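Local coordinates for protein glucose-6-phosphate 1-dehydrogenase (Kluyveromyces lactis, PDB 7E6H) that probably catalyses the oxidation of D-glucose 6-phosphate to 6-phospho-D-glucono-1,5-lactone with NADP(+), the first step of the pentose phosphate pathway, at residues Asn8-Ile13 against Glu106-Lys111. Sequence-based numbering, arbitrary orientation.
Sequences NTVITI and EFEAEK
With CG of Phe107 trans to its own backbone nitrogen (chi1 173°), the ring leaves helix 94-109 toward Asn8, while a chi1 of -42° sets the amide of Asn8 opposite its own carbonyl carbon and within reach of Lys111. The pairing belongs to the Rossmann-type NAD-binding domain: the C-terminal part of the helix and the residues that follow it lie beside the N-terminal part of strand 9-14, a central strand of the parallel sheet. Asn8 is met by two residues, Phe107 and Lys111. CE2 of Phe107 approaches CA of Asn8 obliquely at 4.0 Å, and the same ring also touches Lys43 on the neighbouring strand 43-48. The lysine chain runs obliquely past the amide, with its CG 3.4 Å from OD1 of Asn8; bends at chi2 and chi4 turn the chain back so that NZ of Lys111 also comes to 3.6 Å from that oxygen, without a hydrogen bond. Deeper in, the extended side chain of Glu108 meets Val10 at about a right angle. OE1 of Glu108 forms a salt bridge with Arg118 of strand 117-122, which probably helps hold the buried carboxylate at the sheet and offsets the cost of burying its charge. No hydrogen bond links the two segments; the strand is held instead by backbone bonds to both neighbours, Val10 to His117 and Leu119, Ile11 to Lys43 and Ile45. The other carboxylate oxygen, OE2 of Glu108, rests 3.6 Å from the methyl carbon CG1 of Val10.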
loop_
_atom_site.group_PDB
_atom_site.type_symbol
_atom_site.label_atom_id
_atom_site.label_comp_id
_atom_site.label_asym_id
_atom_site.label_seq_id
_atom_site.Cartn_x
_atom_site.Cartn_y
_atom_site.Cartn_z
ATOM N N ASN A 8 24.808 10.975 -11.529
ATOM C CA ASN A 8 24.272 11.771 -12.627
ATOM C C ASN A 8 22.895 11.306 -13.061
ATOM O O ASN A 8 22.478 11.552 -14.201
ATOM C CB ASN A 8 25.236 11.786 -13.814
ATOM C CG ASN A 8 26.674 11.945 -13.377
ATOM O OD1 ASN A 8 27.040 12.957 -12.777
ATOM N ND2 ASN A 8 27.495 10.933 -13.652
ATOM N N THR A 9 22.179 10.629 -12.172
ATOM C CA THR A 9 20.762 10.389 -12.395
ATOM C C THR A 9 20.002 11.684 -12.118
ATOM O O THR A 9 20.318 12.426 -11.183
ATOM C CB THR A 9 20.251 9.227 -11.520
ATOM O OG1 THR A 9 19.790 9.716 -10.257
ATOM C CG2 THR A 9 21.355 8.214 -11.272
ATOM N N VAL A 10 19.045 11.997 -12.975
ATOM C CA VAL A 10 18.215 13.174 -12.794
ATOM C C VAL A 10 16.808 12.707 -12.462
ATOM O O VAL A 10 16.235 11.870 -13.173
ATOM C CB VAL A 10 18.246 14.089 -14.032
ATOM C CG1 VAL A 10 18.367 13.263 -15.287
ATOM C CG2 VAL A 10 17.016 14.997 -14.073
ATOM N N ILE A 11 16.274 13.214 -11.357
ATOM C CA ILE A 11 14.947 12.865 -10.873
ATOM C C ILE A 11 14.061 14.083 -11.072
ATOM O O ILE A 11 14.334 15.156 -10.521
ATOM C CB ILE A 11 14.978 12.450 -9.395
ATOM C CG1 ILE A 11 15.744 11.147 -9.209
ATOM C CG2 ILE A 11 13.571 12.328 -8.835
ATOM C CD1 ILE A 11 16.171 10.893 -7.761
ATOM N N THR A 12 13.018 13.933 -11.876
ATOM C CA THR A 12 12.033 14.986 -12.079
ATOM C C THR A 12 10.717 14.595 -11.428
ATOM O O THR A 12 10.133 13.559 -11.768
ATOM C CB THR A 12 11.833 15.294 -13.564
ATOM O OG1 THR A 12 13.111 15.394 -14.212
ATOM C CG2 THR A 12 11.046 16.584 -13.729
ATOM N N ILE A 13 10.259 15.428 -10.498
ATOM C CA ILE A 13 8.964 15.259 -9.851
ATOM C C ILE A 13 7.976 16.172 -10.560
ATOM O O ILE A 13 8.119 17.399 -10.525
ATOM C CB ILE A 13 9.027 15.569 -8.349
ATOM C CG1 ILE A 13 10.072 14.694 -7.665
ATOM C CG2 ILE A 13 7.678 15.342 -7.700
ATOM C CD1 ILE A 13 11.405 15.352 -7.541
ATOM N N GLU A 106 21.899 19.292 -20.813
ATOM C CA GLU A 106 22.989 20.178 -20.413
ATOM C C GLU A 106 23.731 19.623 -19.202
ATOM O O GLU A 106 24.963 19.534 -19.202
ATOM C CB GLU A 106 22.425 21.567 -20.115
ATOM C CG GLU A 106 23.423 22.605 -19.648
ATOM C CD GLU A 106 22.866 24.015 -19.764
ATOM O OE1 GLU A 106 22.963 24.778 -18.778
ATOM O OE2 GLU A 106 22.317 24.354 -20.836
ATOM N N PHE A 107 22.991 19.257 -18.153
ATOM C CA PHE A 107 23.594 18.614 -16.986
ATOM C C PHE A 107 24.305 17.320 -17.373
ATOM O O PHE A 107 25.403 17.032 -16.879
ATOM C CB PHE A 107 22.505 18.355 -15.938
ATOM C CG PHE A 107 22.956 17.553 -14.743
ATOM C CD1 PHE A 107 23.660 18.152 -13.708
ATOM C CD2 PHE A 107 22.638 16.202 -14.641
ATOM C CE1 PHE A 107 24.061 17.412 -12.601
ATOM C CE2 PHE A 107 23.031 15.454 -13.538
ATOM C CZ PHE A 107 23.741 16.055 -12.516
ATOM N N GLU A 108 23.701 16.541 -18.282
ATOM C CA GLU A 108 24.225 15.220 -18.620
ATOM C C GLU A 108 25.398 15.293 -19.594
ATOM O O GLU A 108 26.347 14.513 -19.471
ATOM C CB GLU A 108 23.101 14.336 -19.166
ATOM C CG GLU A 108 22.018 14.072 -18.129
ATOM C CD GLU A 108 20.982 13.032 -18.551
ATOM O OE1 GLU A 108 20.411 13.182 -19.660
ATOM O OE2 GLU A 108 20.718 12.079 -17.773
ATOM N N ALA A 109 25.356 16.215 -20.562
ATOM C CA ALA A 109 26.521 16.425 -21.421
ATOM C C ALA A 109 27.699 16.986 -20.634
ATOM O O ALA A 109 28.857 16.719 -20.973
ATOM C CB ALA A 109 26.169 17.357 -22.581
ATOM N N GLU A 110 27.418 17.742 -19.574
ATOM C CA GLU A 110 28.456 18.254 -18.688
ATOM C C GLU A 110 29.245 17.141 -18.001
ATOM O O GLU A 110 30.382 17.373 -17.582
ATOM C CB GLU A 110 27.807 19.184 -17.663
ATOM C CG GLU A 110 28.618 19.480 -16.423
ATOM C CD GLU A 110 28.139 20.733 -15.719
ATOM O OE1 GLU A 110 27.456 21.556 -16.371
ATOM O OE2 GLU A 110 28.438 20.889 -14.515
ATOM N N LYS A 111 28.685 15.939 -17.889
ATOM C CA LYS A 111 29.386 14.792 -17.331
ATOM C C LYS A 111 29.560 13.712 -18.393
ATOM O O LYS A 111 28.874 13.693 -19.415
ATOM C CB LYS A 111 28.635 14.215 -16.126
ATOM C CG LYS A 111 28.754 15.036 -14.858
ATOM C CD LYS A 111 27.700 16.118 -14.787
ATOM C CE LYS A 111 27.972 17.045 -13.619
ATOM N NZ LYS A 111 28.272 16.264 -12.376
#